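Local structure of endo-beta-1,2-glucanase (Talaromyces funiculosus, 6IMV) at residues A[137-143]-A[157-162]; A[167-171]-A[253-257]; A[54-59]-A[144-149]. The protein hydrolyses beta-1,2-glucan chains internally, as an endo-acting fungal glycoside hydrolase of a family first defined with this enzyme, and binds the disaccharide sophorose. One frame throughout, in Å; residues are numbered along the deposited sequence.

Interaction 1 (A[137-143]-A[157-162]); sequences FGGFLPW and WNNRVP. With BGC (beta-D-glucopyranose), chain D.
A loop and a turn that runs into a short strand meet at the wall of the sugar pocket. Residues 137-143 open with a type I' turn, Phe137 to Phe140 (Phe140 N to Phe137 O 3.1 Å); 157-162 open with a type II turn, Trp157 to Arg160. Pro142 faces Val161 (CA to CA 4.7 Å). Phe137 (chi1 m) turns its ring edge to the end of the 157-160 turn and the strand after it, CE1 3.4 Å from Arg160 O and CD1 3.8 Å from Val161 CB. Trp143 (chi1 m, chi2 72°) and Trp157 (chi1 m, chi2 87°) set their five-membered rings obliquely, centroids 4.4 Å apart and planes at 32°; Trp143 CB makes a CH-pi contact 3.7 Å from the Trp157 five-membered ring centroid. Thus oriented, Trp143 NE1 donates to BGC O4 (3.0 Å), an indole-to-sugar hydrogen bond. Val161 pairs with Thr221 of strand 220-223, Phe140 packs on helices 163-182 and 186-210, and Pro162 stands at the N-cap position of helix 163-182.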
loop_
_atom_site.group_PDB
_atom_site.type_symbol
_atom_site.label_atom_id
_atom_site.label_comp_id
_atom_site.label_asym_id
_atom_site.label_seq_id
_atom_site.Cartn_x
_atom_site.Cartn_y
_atom_site.Cartn_z
ATOM N N PHE A 137 11.331 20.675 -2.681
ATOM C CA PHE A 137 10.512 19.560 -2.176
ATOM C C PHE A 137 10.895 19.198 -0.736
ATOM O O PHE A 137 10.203 18.403 -0.114
ATOM C CB PHE A 137 10.617 18.345 -3.101
ATOM C CG PHE A 137 9.809 18.498 -4.360
ATOM C CD1 PHE A 137 8.423 18.450 -4.316
ATOM C CD2 PHE A 137 10.423 18.777 -5.570
ATOM C CE1 PHE A 137 7.670 18.624 -5.465
ATOM C CE2 PHE A 137 9.667 18.967 -6.716
ATOM C CZ PHE A 137 8.295 18.884 -6.664
ATOM N N GLY A 138 12.007 19.757 -0.235
ATOM C CA GLY A 138 12.447 19.566 1.159
ATOM C C GLY A 138 12.711 18.107 1.513
ATOM O O GLY A 138 12.554 17.732 2.661
ATOM N N GLY A 139 13.104 17.295 0.520
ATOM C CA GLY A 139 13.492 15.895 0.717
ATOM C C GLY A 139 12.343 14.908 0.536
ATOM O O GLY A 139 12.540 13.692 0.658
ATOM N N PHE A 140 11.152 15.428 0.230
ATOM C CA PHE A 140 9.972 14.651 -0.092
ATOM C C PHE A 140 9.917 14.433 -1.604
ATOM O O PHE A 140 10.638 15.100 -2.356
ATOM C CB PHE A 140 8.717 15.384 0.391
ATOM C CG PHE A 140 8.665 15.593 1.881
ATOM C CD1 PHE A 140 8.282 14.561 2.725
ATOM C CD2 PHE A 140 9.001 16.813 2.447
ATOM C CE1 PHE A 140 8.219 14.750 4.095
ATOM C CE2 PHE A 140 8.941 16.999 3.817
ATOM C CZ PHE A 140 8.549 15.968 4.641
ATOM N N LEU A 141 9.056 13.508 -2.034
ATOM C CA LEU A 141 8.922 13.174 -3.448
ATOM C C LEU A 141 7.517 13.515 -3.936
ATOM O O LEU A 141 6.521 13.117 -3.329
ATOM C CB LEU A 141 9.189 11.682 -3.660
ATOM C CG LEU A 141 10.574 11.173 -3.269
ATOM C CD1 LEU A 141 10.657 9.671 -3.491
ATOM C CD2 LEU A 141 11.671 11.893 -4.039
ATOM N N PRO A 142 7.398 14.193 -5.098
ATOM C CA PRO A 142 6.128 14.330 -5.797
ATOM C C PRO A 142 5.878 13.028 -6.571
ATOM O O PRO A 142 6.668 12.116 -6.461
ATOM C CB PRO A 142 6.419 15.487 -6.754
ATOM C CG PRO A 142 7.849 15.241 -7.154
ATOM C CD PRO A 142 8.512 14.747 -5.882
ATOM N N TRP A 143 4.806 12.967 -7.355
ATOM C CA TRP A 143 4.746 11.993 -8.454
ATOM C C TRP A 143 5.869 12.338 -9.439
ATOM O O TRP A 143 6.072 13.510 -9.755
ATOM C CB TRP A 143 3.376 11.998 -9.133
ATOM C CG TRP A 143 2.299 11.351 -8.323
ATOM C CD1 TRP A 143 1.715 11.840 -7.192
ATOM C CD2 TRP A 143 1.661 10.088 -8.587
ATOM N NE1 TRP A 143 0.759 10.973 -6.739
ATOM C CE2 TRP A 143 0.708 9.887 -7.569
ATOM C CE3 TRP A 143 1.799 9.113 -9.583
ATOM C CZ2 TRP A 143 -0.089 8.745 -7.510
ATOM C CZ3 TRP A 143 1.007 7.985 -9.526
ATOM C CH2 TRP A 143 0.076 7.807 -8.502
ATOM N N TRP A 157 2.799 17.443 -11.498
ATOM C CA TRP A 157 3.274 17.484 -10.122
ATOM C C TRP A 157 4.503 18.385 -9.955
ATOM O O TRP A 157 5.079 18.435 -8.878
ATOM C CB TRP A 157 3.481 16.059 -9.610
ATOM C CG TRP A 157 2.166 15.422 -9.283
ATOM C CD1 TRP A 157 1.345 14.751 -10.143
ATOM C CD2 TRP A 157 1.469 15.476 -8.025
ATOM N NE1 TRP A 157 0.204 14.352 -9.500
ATOM C CE2 TRP A 157 0.250 14.783 -8.198
ATOM C CE3 TRP A 157 1.753 16.033 -6.775
ATOM C CZ2 TRP A 157 -0.675 14.634 -7.165
ATOM C CZ3 TRP A 157 0.847 15.874 -5.749
ATOM C CH2 TRP A 157 -0.356 15.187 -5.946
ATOM N N ASN A 158 4.839 19.176 -10.980
ATOM C CA ASN A 158 5.750 20.298 -10.779
ATOM C C ASN A 158 5.185 21.170 -9.658
ATOM O O ASN A 158 4.019 21.478 -9.668
ATOM C CB ASN A 158 5.966 21.110 -12.055
ATOM C CG ASN A 158 6.792 20.352 -13.066
ATOM O OD1 ASN A 158 7.972 20.098 -12.834
ATOM N ND2 ASN A 158 6.173 19.942 -14.162
ATOM N N ASN A 159 6.023 21.501 -8.672
ATOM C CA ASN A 159 5.679 22.445 -7.598
ATOM C C ASN A 159 4.483 21.971 -6.754
ATOM O O ASN A 159 3.783 22.779 -6.150
ATOM C CB ASN A 159 5.416 23.837 -8.182
ATOM C CG ASN A 159 6.634 24.379 -8.887
ATOM O OD1 ASN A 159 7.748 24.283 -8.370
ATOM N ND2 ASN A 159 6.437 24.895 -10.084
ATOM N N ARG A 160 4.264 20.657 -6.686
ATOM C CA ARG A 160 3.169 20.087 -5.895
ATOM C C ARG A 160 3.700 18.826 -5.218
ATOM O O ARG A 160 4.394 18.040 -5.889
ATOM C CB ARG A 160 1.966 19.723 -6.775
ATOM C CG ARG A 160 1.285 20.899 -7.458
ATOM C CD ARG A 160 0.241 20.464 -8.469
ATOM N NE ARG A 160 -0.932 19.890 -7.817
ATOM C CZ ARG A 160 -1.365 18.635 -7.955
ATOM N NH1 ARG A 160 -0.826 17.828 -8.849
ATOM N NH2 ARG A 160 -2.351 18.199 -7.190
ATOM N N VAL A 161 3.376 18.635 -3.920
ATOM C CA VAL A 161 3.860 17.473 -3.195
ATOM C C VAL A 161 2.761 16.944 -2.270
ATOM O O VAL A 161 2.123 17.711 -1.548
ATOM C CB VAL A 161 5.182 17.774 -2.460
ATOM C CG1 VAL A 161 5.022 18.833 -1.373
ATOM C CG2 VAL A 161 5.805 16.508 -1.885
ATOM N N PRO A 162 2.485 15.616 -2.301
ATOM C CA PRO A 162 1.426 15.014 -1.496
ATOM C C PRO A 162 1.959 14.437 -0.178
ATOM O O PRO A 162 2.971 13.691 -0.177
ATOM C CB PRO A 162 0.962 13.891 -2.431
ATOM C CG PRO A 162 2.254 13.378 -3.042
ATOM C CD PRO A 162 3.142 14.610 -3.156
HETATM C C2 BGC D . -3.655 9.176 -3.452
HETATM C C3 BGC D . -2.209 9.632 -3.620
HETATM C C4 BGC D . -2.168 11.025 -4.237
HETATM C C5 BGC D . -2.992 11.966 -3.359
HETATM C C6 BGC D . -3.081 13.395 -3.847
HETATM C C1 BGC D . -4.432 10.215 -2.662
HETATM O O2 BGC D . -3.705 7.968 -2.704
HETATM O O3 BGC D . -1.477 8.735 -4.449
HETATM O O4 BGC D . -0.822 11.471 -4.298
HETATM O O5 BGC D . -4.329 11.493 -3.262
HETATM O O6 BGC D . -3.654 13.406 -5.134
#

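Interaction 2 (A[167-171]-A[253-257]); sequences GELLW and LFTWW
Helices 163-182 and 252-261 cross here with segment axes 8.6 Å apart at closest and a signed crossing angle of 62°. The point of closest backbone approach is Gly167 against Phe254, CA to CA 4.1 Å; a CB on Gly167 would clash with Phe254 N. This is a close glycine-mediated crossing of two buried helices, tryptophans filling the angle between them, probably within an (alpha/alpha)6 barrel. One hydrogen bond links the segments: Trp171 NE1 donates to Leu253 O at 3.0 Å. Among the aromatics, Trp171 (chi1 m) and Trp257 (chi1 t) form a T-shaped pair, the edge of Trp257 toward the face of Trp171, six-membered centroids 5.2 Å apart and planes at 87°. Leu170 CD1 makes a CH-pi contact 3.5 Å from the Trp257 five-membered ring centroid. Apolar contacts complete the interface: Trp171 CD1 to Leu253 CB and Trp171 CZ2 to Trp256 CB, each 3.9 Å. Helix 80-94 lies against Glu168 and Leu169, helix 186-210 against Leu170 and Trp257, and helix 461-475 against Trp256.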
loop_
_atom_site.group_PDB
_atom_site.type_symbol
_atom_site.label_atom_id
_atom_site.label_comp_id
_atom_site.label_asym_id
_atom_site.label_seq_id
_atom_site.Cartn_x
_atom_site.Cartn_y
_atom_site.Cartn_z
ATOM N N GLY A 167 4.105 10.039 3.720
ATOM C CA GLY A 167 3.896 9.390 5.021
ATOM C C GLY A 167 4.165 7.896 4.948
ATOM O O GLY A 167 4.829 7.315 5.824
ATOM N N GLU A 168 3.667 7.275 3.875
ATOM C CA GLU A 168 3.850 5.840 3.625
ATOM C C GLU A 168 5.340 5.516 3.453
ATOM O O GLU A 168 5.832 4.570 4.065
ATOM C CB GLU A 168 3.030 5.390 2.416
ATOM C CG GLU A 168 1.532 5.502 2.645
ATOM C CD GLU A 168 0.653 5.273 1.426
ATOM O OE1 GLU A 168 1.152 5.418 0.303
ATOM O OE2 GLU A 168 -0.526 4.951 1.611
ATOM N N LEU A 169 6.046 6.300 2.636
ATOM C CA LEU A 169 7.454 6.050 2.355
ATOM C C LEU A 169 8.300 6.177 3.629
ATOM O O LEU A 169 9.209 5.372 3.861
ATOM C CB LEU A 169 7.935 7.029 1.281
ATOM C CG LEU A 169 9.426 6.974 0.936
ATOM C CD1 LEU A 169 9.876 5.568 0.574
ATOM C CD2 LEU A 169 9.737 7.937 -0.193
ATOM N N LEU A 170 8.022 7.195 4.445
ATOM C CA LEU A 170 8.895 7.527 5.565
ATOM C C LEU A 170 8.923 6.394 6.599
ATOM O O LEU A 170 10.008 6.016 7.069
ATOM C CB LEU A 170 8.456 8.859 6.172
ATOM C CG LEU A 170 8.841 10.071 5.333
ATOM C CD1 LEU A 170 8.065 11.305 5.764
ATOM C CD2 LEU A 170 10.342 10.311 5.409
ATOM N N TRP A 171 7.761 5.824 6.928
ATOM C CA TRP A 171 7.715 4.720 7.905
ATOM C C TRP A 171 8.284 3.440 7.275
ATOM O O TRP A 171 8.814 2.592 7.988
ATOM C CB TRP A 171 6.306 4.533 8.483
ATOM C CG TRP A 171 5.911 5.657 9.391
ATOM C CD1 TRP A 171 5.031 6.662 9.111
ATOM C CD2 TRP A 171 6.415 5.925 10.717
ATOM N NE1 TRP A 171 4.947 7.524 10.169
ATOM C CE2 TRP A 171 5.781 7.097 11.169
ATOM C CE3 TRP A 171 7.332 5.290 11.560
ATOM C CZ2 TRP A 171 6.028 7.646 12.424
ATOM C CZ3 TRP A 171 7.592 5.834 12.799
ATOM C CH2 TRP A 171 6.937 6.990 13.229
ATOM N N LEU A 253 -0.469 8.247 8.663
ATOM C CA LEU A 253 0.972 7.981 8.800
ATOM C C LEU A 253 1.742 9.306 8.835
ATOM O O LEU A 253 2.670 9.469 9.638
ATOM C CB LEU A 253 1.448 7.084 7.654
ATOM C CG LEU A 253 0.968 5.633 7.706
ATOM C CD1 LEU A 253 1.577 4.834 6.565
ATOM C CD2 LEU A 253 1.298 4.993 9.048
ATOM N N PHE A 254 1.331 10.260 7.992
ATOM C CA PHE A 254 2.013 11.533 7.929
ATOM C C PHE A 254 1.757 12.347 9.200
ATOM O O PHE A 254 2.670 13.028 9.681
ATOM C CB PHE A 254 1.627 12.345 6.692
ATOM C CG PHE A 254 2.597 13.474 6.482
ATOM C CD1 PHE A 254 3.851 13.225 5.959
ATOM C CD2 PHE A 254 2.309 14.752 6.928
ATOM C CE1 PHE A 254 4.778 14.247 5.819
ATOM C CE2 PHE A 254 3.236 15.772 6.778
ATOM C CZ PHE A 254 4.463 15.516 6.228
ATOM N N THR A 255 0.534 12.279 9.736
ATOM C CA THR A 255 0.213 12.914 11.015
ATOM C C THR A 255 1.255 12.529 12.075
ATOM O O THR A 255 1.776 13.401 12.772
ATOM C CB THR A 255 -1.186 12.544 11.517
ATOM O OG1 THR A 255 -2.131 12.858 10.496
ATOM C CG2 THR A 255 -1.568 13.274 12.784
ATOM N N TRP A 256 1.540 11.227 12.189
ATOM C CA TRP A 256 2.496 10.713 13.170
ATOM C C TRP A 256 3.896 11.283 12.921
ATOM O O TRP A 256 4.647 11.525 13.886
ATOM C CB TRP A 256 2.541 9.186 13.163
ATOM C CG TRP A 256 1.332 8.524 13.751
ATOM C CD1 TRP A 256 0.462 7.697 13.103
ATOM C CD2 TRP A 256 0.883 8.595 15.118
ATOM N NE1 TRP A 256 -0.498 7.253 13.972
ATOM C CE2 TRP A 256 -0.263 7.779 15.215
ATOM C CE3 TRP A 256 1.343 9.249 16.269
ATOM C CZ2 TRP A 256 -0.964 7.618 16.407
ATOM C CZ3 TRP A 256 0.650 9.092 17.453
ATOM C CH2 TRP A 256 -0.485 8.283 17.516
ATOM N N TRP A 257 4.260 11.433 11.642
ATOM C CA TRP A 257 5.553 11.980 11.280
ATOM C C TRP A 257 5.709 13.393 11.861
ATOM O O TRP A 257 6.737 13.696 12.496
ATOM C CB TRP A 257 5.770 11.963 9.765
ATOM C CG TRP A 257 7.222 12.046 9.420
ATOM C CD1 TRP A 257 7.907 13.123 8.940
ATOM C CD2 TRP A 257 8.195 11.005 9.612
ATOM N NE1 TRP A 257 9.232 12.812 8.783
ATOM C CE2 TRP A 257 9.438 11.517 9.186
ATOM C CE3 TRP A 257 8.125 9.687 10.076
ATOM C CZ2 TRP A 257 10.603 10.748 9.216
ATOM C CZ3 TRP A 257 9.275 8.928 10.109
ATOM C CH2 TRP A 257 10.497 9.457 9.686
#

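Interaction 3 (A[54-59]-A[144-149]); sequences GNGMSY and FTSSSQ
An Asx turn with a G1 beta bulge, at the start of strand 57-64, docks against the loop leaving strand 144-145. Asn55 OD1 accepts from Met57 N at 2.9 Å; Gly56, at phi 75° and psi 14°, takes the left-handed position of the bulge, where Gly56 and Met57 together face Asn52. The CA register sets Asn55 opposite Gln149 (5.5 Å) and Met57 opposite Ser146 (6.1 Å). With chi1 p, Asn55 turns its amide to the opposing loop: ND2 donates to Ser146 O at 3.2 Å and more weakly to Gln149 O at 3.4 Å. Gln149 (chi1 t, chi2 p) reaches back, its NE2 donating to Gly54 O at 3.1 Å. Farther along, Ser146, chi1 p, donates from OG to Ser58 O at 2.8 Å. The apolar part is Met57, m at all three chi angles, with CE 3.4 Å from Phe144 CZ; its CB is also in van der Waals contact with Ser146 CB, at 3.8 Å. Tyr59 (chi1 m) runs its ring along the loop, CD1 3.3 Å from Ser146 OG and OH 3.7 Å from Ser147 CA. Helix 112-133 packs on Met57. In the large antiparallel sheet, strand 71-78 pairs with both 57-64 and 144-145; the Asx turn and G1 bulge lead into the first, and Asn55 and Gln149 tie them directly to the loop after the second.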
loop_
_atom_site.group_PDB
_atom_site.type_symbol
_atom_site.label_atom_id
_atom_site.label_comp_id
_atom_site.label_asym_id
_atom_site.label_seq_id
_atom_site.Cartn_x
_atom_site.Cartn_y
_atom_site.Cartn_z
ATOM N N GLY A 54 18.703 0.921 -13.311
ATOM C CA GLY A 54 19.724 1.944 -13.467
ATOM C C GLY A 54 19.732 2.951 -12.327
ATOM O O GLY A 54 20.796 3.400 -11.906
ATOM N N ASN A 55 18.546 3.355 -11.849
ATOM C CA ASN A 55 18.456 4.385 -10.798
ATOM C C ASN A 55 17.780 3.838 -9.526
ATOM O O ASN A 55 17.660 4.557 -8.542
ATOM C CB ASN A 55 17.771 5.650 -11.325
ATOM C CG ASN A 55 16.336 5.422 -11.752
ATOM O OD1 ASN A 55 15.736 4.402 -11.413
ATOM N ND2 ASN A 55 15.780 6.382 -12.478
ATOM N N GLY A 56 17.347 2.577 -9.553
ATOM C CA GLY A 56 16.772 1.905 -8.390
ATOM C C GLY A 56 15.354 2.362 -8.073
ATOM O O GLY A 56 14.852 2.065 -7.000
ATOM N N MET A 57 14.706 3.067 -9.004
ATOM C CA MET A 57 13.407 3.690 -8.755
ATOM C C MET A 57 12.275 2.803 -9.282
ATOM O O MET A 57 12.413 2.182 -10.336
ATOM C CB MET A 57 13.321 5.061 -9.436
ATOM C CG MET A 57 14.335 6.067 -8.907
ATOM S SD MET A 57 14.137 6.413 -7.140
ATOM C CE MET A 57 12.431 6.946 -7.055
ATOM N N SER A 58 11.151 2.784 -8.548
ATOM C CA SER A 58 9.950 2.083 -8.971
ATOM C C SER A 58 9.363 2.767 -10.209
ATOM O O SER A 58 9.514 3.974 -10.392
ATOM C CB SER A 58 8.914 1.988 -7.874
ATOM O OG SER A 58 8.389 3.258 -7.535
ATOM N N TYR A 59 8.738 1.950 -11.060
ATOM C CA TYR A 59 7.676 2.372 -11.963
ATOM C C TYR A 59 6.344 1.979 -11.330
ATOM O O TYR A 59 6.288 0.946 -10.672
ATOM C CB TYR A 59 7.778 1.655 -13.311
ATOM C CG TYR A 59 9.028 1.927 -14.102
ATOM C CD1 TYR A 59 9.337 3.210 -14.531
ATOM C CD2 TYR A 59 9.905 0.898 -14.418
ATOM C CE1 TYR A 59 10.489 3.458 -15.257
ATOM C CE2 TYR A 59 11.058 1.133 -15.149
ATOM C CZ TYR A 59 11.347 2.418 -15.568
ATOM O OH TYR A 59 12.475 2.655 -16.287
ATOM N N PHE A 144 6.611 11.324 -9.876
ATOM C CA PHE A 144 7.855 11.519 -10.614
ATOM C C PHE A 144 7.914 10.582 -11.823
ATOM O O PHE A 144 7.275 9.535 -11.849
ATOM C CB PHE A 144 9.073 11.282 -9.714
ATOM C CG PHE A 144 9.073 9.972 -8.966
ATOM C CD1 PHE A 144 9.446 8.788 -9.592
ATOM C CD2 PHE A 144 8.716 9.923 -7.629
ATOM C CE1 PHE A 144 9.438 7.587 -8.898
ATOM C CE2 PHE A 144 8.728 8.725 -6.930
ATOM C CZ PHE A 144 9.088 7.556 -7.566
ATOM N N THR A 145 8.732 10.985 -12.799
ATOM C CA THR A 145 9.089 10.198 -13.957
ATOM C C THR A 145 10.418 9.505 -13.648
ATOM O O THR A 145 11.383 10.175 -13.315
ATOM C CB THR A 145 9.187 11.088 -15.203
ATOM O OG1 THR A 145 7.919 11.714 -15.412
ATOM C CG2 THR A 145 9.606 10.328 -16.440
ATOM N N SER A 146 10.441 8.177 -13.737
ATOM C CA SER A 146 11.599 7.380 -13.309
ATOM C C SER A 146 12.272 6.655 -14.492
ATOM O O SER A 146 13.203 5.873 -14.281
ATOM C CB SER A 146 11.195 6.412 -12.216
ATOM O OG SER A 146 9.973 5.773 -12.545
ATOM N N SER A 147 11.840 6.956 -15.725
ATOM C CA SER A 147 12.303 6.244 -16.936
ATOM C C SER A 147 13.700 6.715 -17.381
ATOM O O SER A 147 14.358 6.001 -18.108
ATOM C CB SER A 147 11.298 6.352 -18.061
ATOM O OG SER A 147 10.756 7.665 -18.138
ATOM N N SER A 148 14.151 7.906 -16.957
ATOM C CA SER A 148 15.548 8.316 -17.192
ATOM C C SER A 148 16.327 8.246 -15.877
ATOM O O SER A 148 15.747 8.035 -14.822
ATOM C CB SER A 148 15.634 9.679 -17.829
ATOM O OG SER A 148 14.842 9.725 -19.001
ATOM N N GLN A 149 17.648 8.430 -15.952
ATOM C CA GLN A 149 18.536 8.180 -14.811
ATOM C C GLN A 149 18.196 9.140 -13.658
ATOM O O GLN A 149 18.171 8.740 -12.499
ATOM C CB GLN A 149 19.997 8.252 -15.269
ATOM C CG GLN A 149 21.023 7.947 -14.181
ATOM C CD GLN A 149 20.901 6.555 -13.604
ATOM O OE1 GLN A 149 20.268 5.659 -14.171
ATOM N NE2 GLN A 149 21.503 6.360 -12.441
#

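From the N terminus, residues 54-59 come first, and interaction 3 closes when the chain, after helices 80-94 and 112-133, returns at 144-149. Interaction 1 opens before that closure, at 137-143, directly ahead of 144-149, and closes at 157-162, so the two contacts cross, and the continuous run 137-149 serves both. Strand 160-162 then leads straight into helix 163-182, where interaction 2 opens in series, closing 82 residues on at helix 252-261. Interactions 1 and 2 touch: Phe140 CE1 lies 3.8 Å from Leu170 CD1 and 3.9 Å from Phe254 CE1. Interaction 3 thus ties together parts of the large antiparallel sheet, interaction 1 the sugar-pocket wall, and interaction 2 two helices of the helical body.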